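Local structure of phosphatase YwpJ (Bacillus subtilis, 1NRW) at residues A[106-111]-A[170-175]. The protein removes phosphate in vitro from phosphorylated five- and six-carbon sugars and nucleoside monophosphates, and more weakly from FMN, as a magnesium-dependent phosphatase of the HAD superfamily. Numbering follows the deposited sequence.
Sequences VFTGSA and IDFYNI
F107 faces both Y173 and N174 across the strand pair and is joined to them by backbone hydrogen bonds. Its N donates to N174 O at 2.9 Å, and its O accepts from Y173 N, also at 2.9 Å. A weak third bond from N174 N reaches the same F107 O at 3.5 Å. Two consecutive residues thus face one, which defines a classic beta bulge between antiparallel strands whose short segments run at 152°. These are the two central strands of the six-stranded sheet in the cap domain characteristic of Cof-type HAD phosphatases.

Apolar contacts lie on the sheet face that carries V106, T108 and F172; V106 and F172 also pack on helix 87-99. V106 CG1, anti to the backbone N (chi1 -172°), meets the edge of the F172 ring in its plane, 3.5 Å from CD1. T108 CG2 touches I170 CG1 more loosely, at 4.1 Å. On the face carrying F107 and N174, the CB atoms of these two residues pack together at 4.1 Å. The backbone N174 O lies in the plane of the F107 ring, at its edge. N174 ND2 is hydrogen-bonded to E209 OE1 and to G45 O, the latter residue belonging to the phosphate site, so this face of the cap meets the catalytic domain.

The Y173 ring lies obliquely by the T108–G109 peptide, CE2 being 3.3 Å from G109 N. T108 CA makes a CA-H...O contact with D171 O, while a water accepts from both G109 N and D171 N. Within the turn, A111 O accepts from T108 N and from T108 OG1, the latter at 2.7 Å.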
ATOM      1  N   VAL A 106      -8.062  -3.525  10.093  1.00 13.90           N
ATOM      2  CA  VAL A 106      -8.558  -4.590   9.226  1.00 13.97           C
ATOM      3  C   VAL A 106      -9.191  -4.003   7.971  1.00 13.61           C
ATOM      4  O   VAL A 106     -10.255  -3.383   8.021  1.00 13.12           O
ATOM      5  CB  VAL A 106      -9.603  -5.463   9.963  1.00 13.71           C
ATOM      6  CG1 VAL A 106      -9.959  -6.682   9.115  1.00 16.28           C
ATOM      7  CG2 VAL A 106      -9.052  -5.909  11.321  1.00 16.87           C
ATOM      8  N   PHE A 107      -8.522  -4.200   6.843  1.00 14.63           N
ATOM      9  CA  PHE A 107      -9.011  -3.695   5.569  1.00 14.07           C
ATOM     10  C   PHE A 107     -10.020  -4.673   4.984  1.00 16.31           C
ATOM     11  O   PHE A 107      -9.689  -5.824   4.713  1.00 16.33           O
ATOM     12  CB  PHE A 107      -7.834  -3.499   4.612  1.00 14.17           C
ATOM     13  CG  PHE A 107      -6.892  -2.403   5.037  1.00 13.73           C
ATOM     14  CD1 PHE A 107      -7.041  -1.109   4.538  1.00 16.18           C
ATOM     15  CD2 PHE A 107      -5.895  -2.651   5.974  1.00 13.86           C
ATOM     16  CE1 PHE A 107      -6.207  -0.074   4.973  1.00 15.58           C
ATOM     17  CE2 PHE A 107      -5.052  -1.619   6.417  1.00 14.66           C
ATOM     18  CZ  PHE A 107      -5.213  -0.332   5.913  1.00 14.73           C
ATOM     19  N   THR A 108     -11.251  -4.203   4.811  1.00 17.44           N
ATOM     20  CA  THR A 108     -12.333  -5.017   4.266  1.00 21.56           C
ATOM     21  C   THR A 108     -12.978  -4.251   3.120  1.00 25.09           C
ATOM     22  O   THR A 108     -12.469  -3.218   2.690  1.00 26.55           O
ATOM     23  CB  THR A 108     -13.418  -5.288   5.324  1.00 21.76           C
ATOM     24  OG1 THR A 108     -14.130  -4.074   5.594  1.00 19.80           O
ATOM     25  CG2 THR A 108     -12.791  -5.797   6.609  1.00 19.75           C
ATOM     26  N   GLY A 109     -14.106  -4.746   2.631  1.00 28.99           N
ATOM     27  CA  GLY A 109     -14.777  -4.051   1.548  1.00 34.01           C
ATOM     28  C   GLY A 109     -15.420  -2.756   2.018  1.00 36.30           C
ATOM     29  O   GLY A 109     -15.191  -1.688   1.449  1.00 36.81           O
ATOM     30  N   SER A 110     -16.213  -2.857   3.081  1.00 38.40           N
ATOM     31  CA  SER A 110     -16.929  -1.717   3.647  1.00 39.05           C
ATOM     32  C   SER A 110     -16.065  -0.622   4.272  1.00 37.95           C
ATOM     33  O   SER A 110     -16.252   0.562   3.984  1.00 39.93           O
ATOM     34  CB  SER A 110     -17.938  -2.222   4.680  1.00 40.46           C
ATOM     35  OG  SER A 110     -17.327  -3.130   5.580  1.00 43.44           O
ATOM     36  N   ALA A 111     -15.128  -1.003   5.130  1.00 34.33           N
ATOM     37  CA  ALA A 111     -14.269  -0.022   5.778  1.00 30.27           C
ATOM     38  C   ALA A 111     -13.046  -0.670   6.406  1.00 26.60           C
ATOM     39  O   ALA A 111     -12.779  -1.851   6.204  1.00 26.09           O
ATOM     40  CB  ALA A 111     -15.058   0.733   6.844  1.00 32.65           C
ATOM     41  N   ILE A 170     -18.656 -10.078   5.202  1.00 45.45           N
ATOM     42  CA  ILE A 170     -17.469  -9.282   5.494  1.00 41.58           C
ATOM     43  C   ILE A 170     -16.216 -10.030   5.050  1.00 38.22           C
ATOM     44  O   ILE A 170     -15.884 -11.088   5.585  1.00 38.39           O
ATOM     45  CB  ILE A 170     -17.358  -8.954   7.000  1.00 42.07           C
ATOM     46  CG1 ILE A 170     -16.062  -8.182   7.271  1.00 42.90           C
ATOM     47  CG2 ILE A 170     -17.408 -10.231   7.816  1.00 43.33           C
ATOM     48  CD1 ILE A 170     -15.861  -7.790   8.725  1.00 43.72           C
ATOM     49  N   ASP A 171     -15.528  -9.477   4.059  1.00 33.54           N
ATOM     50  CA  ASP A 171     -14.316 -10.091   3.540  1.00 29.99           C
ATOM     51  C   ASP A 171     -13.089  -9.422   4.139  1.00 25.82           C
ATOM     52  O   ASP A 171     -13.063  -8.206   4.324  1.00 23.75           O
ATOM     53  CB  ASP A 171     -14.276  -9.976   2.014  1.00 32.18           C
ATOM     54  CG  ASP A 171     -15.408 -10.734   1.344  1.00 36.37           C
ATOM     55  OD1 ASP A 171     -15.517 -11.959   1.557  1.00 37.52           O
ATOM     56  OD2 ASP A 171     -16.186 -10.101   0.603  1.00 40.37           O
ATOM     57  N   PHE A 172     -12.081 -10.229   4.442  1.00 22.25           N
ATOM     58  CA  PHE A 172     -10.834  -9.743   5.021  1.00 19.65           C
ATOM     59  C   PHE A 172      -9.780  -9.717   3.920  1.00 18.30           C
ATOM     60  O   PHE A 172      -9.436 -10.755   3.362  1.00 18.56           O
ATOM     61  CB  PHE A 172     -10.400 -10.676   6.153  1.00 20.11           C
ATOM     62  CG  PHE A 172     -11.385 -10.736   7.292  1.00 22.41           C
ATOM     63  CD1 PHE A 172     -11.480  -9.688   8.199  1.00 22.51           C
ATOM     64  CD2 PHE A 172     -12.243 -11.824   7.433  1.00 23.63           C
ATOM     65  CE1 PHE A 172     -12.418  -9.718   9.238  1.00 25.58           C
ATOM     66  CE2 PHE A 172     -13.184 -11.866   8.463  1.00 23.76           C
ATOM     67  CZ  PHE A 172     -13.273 -10.810   9.369  1.00 23.90           C
ATOM     68  N   TYR A 173      -9.268  -8.527   3.613  1.00 15.78           N
ATOM     69  CA  TYR A 173      -8.276  -8.387   2.551  1.00 15.27           C
ATOM     70  C   TYR A 173      -6.842  -8.210   3.024  1.00 15.11           C
ATOM     71  O   TYR A 173      -5.926  -8.825   2.487  1.00 15.50           O
ATOM     72  CB  TYR A 173      -8.626  -7.199   1.652  1.00 15.98           C
ATOM     73  CG  TYR A 173      -9.992  -7.272   1.016  1.00 20.59           C
ATOM     74  CD1 TYR A 173     -10.423  -8.429   0.364  1.00 22.21           C
ATOM     75  CD2 TYR A 173     -10.851  -6.176   1.048  1.00 23.22           C
ATOM     76  CE1 TYR A 173     -11.679  -8.489  -0.239  1.00 25.79           C
ATOM     77  CE2 TYR A 173     -12.106  -6.223   0.450  1.00 26.74           C
ATOM     78  CZ  TYR A 173     -12.514  -7.382  -0.191  1.00 26.23           C
ATOM     79  OH  TYR A 173     -13.754  -7.425  -0.785  1.00 31.27           O
ATOM     80  N   ASN A 174      -6.644  -7.354   4.022  1.00 14.60           N
ATOM     81  CA  ASN A 174      -5.301  -7.077   4.513  1.00 14.52           C
ATOM     82  C   ASN A 174      -5.421  -6.702   5.981  1.00 13.59           C
ATOM     83  O   ASN A 174      -6.381  -6.041   6.381  1.00 14.86           O
ATOM     84  CB  ASN A 174      -4.707  -5.917   3.688  1.00 15.46           C
ATOM     85  CG  ASN A 174      -3.213  -5.713   3.911  1.00 16.14           C
ATOM     86  OD1 ASN A 174      -2.466  -6.658   4.160  1.00 17.11           O
ATOM     87  ND2 ASN A 174      -2.765  -4.462   3.780  1.00 16.29           N
ATOM     88  N   ILE A 175      -4.463  -7.156   6.779  1.00 13.49           N
ATOM     89  CA  ILE A 175      -4.446  -6.856   8.204  1.00 12.95           C
ATOM     90  C   ILE A 175      -3.115  -6.210   8.546  1.00 14.57           C
ATOM     91  O   ILE A 175      -2.051  -6.797   8.323  1.00 14.78           O
ATOM     92  CB  ILE A 175      -4.615  -8.132   9.058  1.00 14.52           C
ATOM     93  CG1 ILE A 175      -5.968  -8.783   8.755  1.00 14.97           C
ATOM     94  CG2 ILE A 175      -4.526  -7.780  10.546  1.00 16.19           C
ATOM     95  CD1 ILE A 175      -6.164 -10.150   9.414  1.00 16.59           C
TER
HETATM   96  O   HOH W   1     -16.184  -6.802   3.393  1.00 28.98           O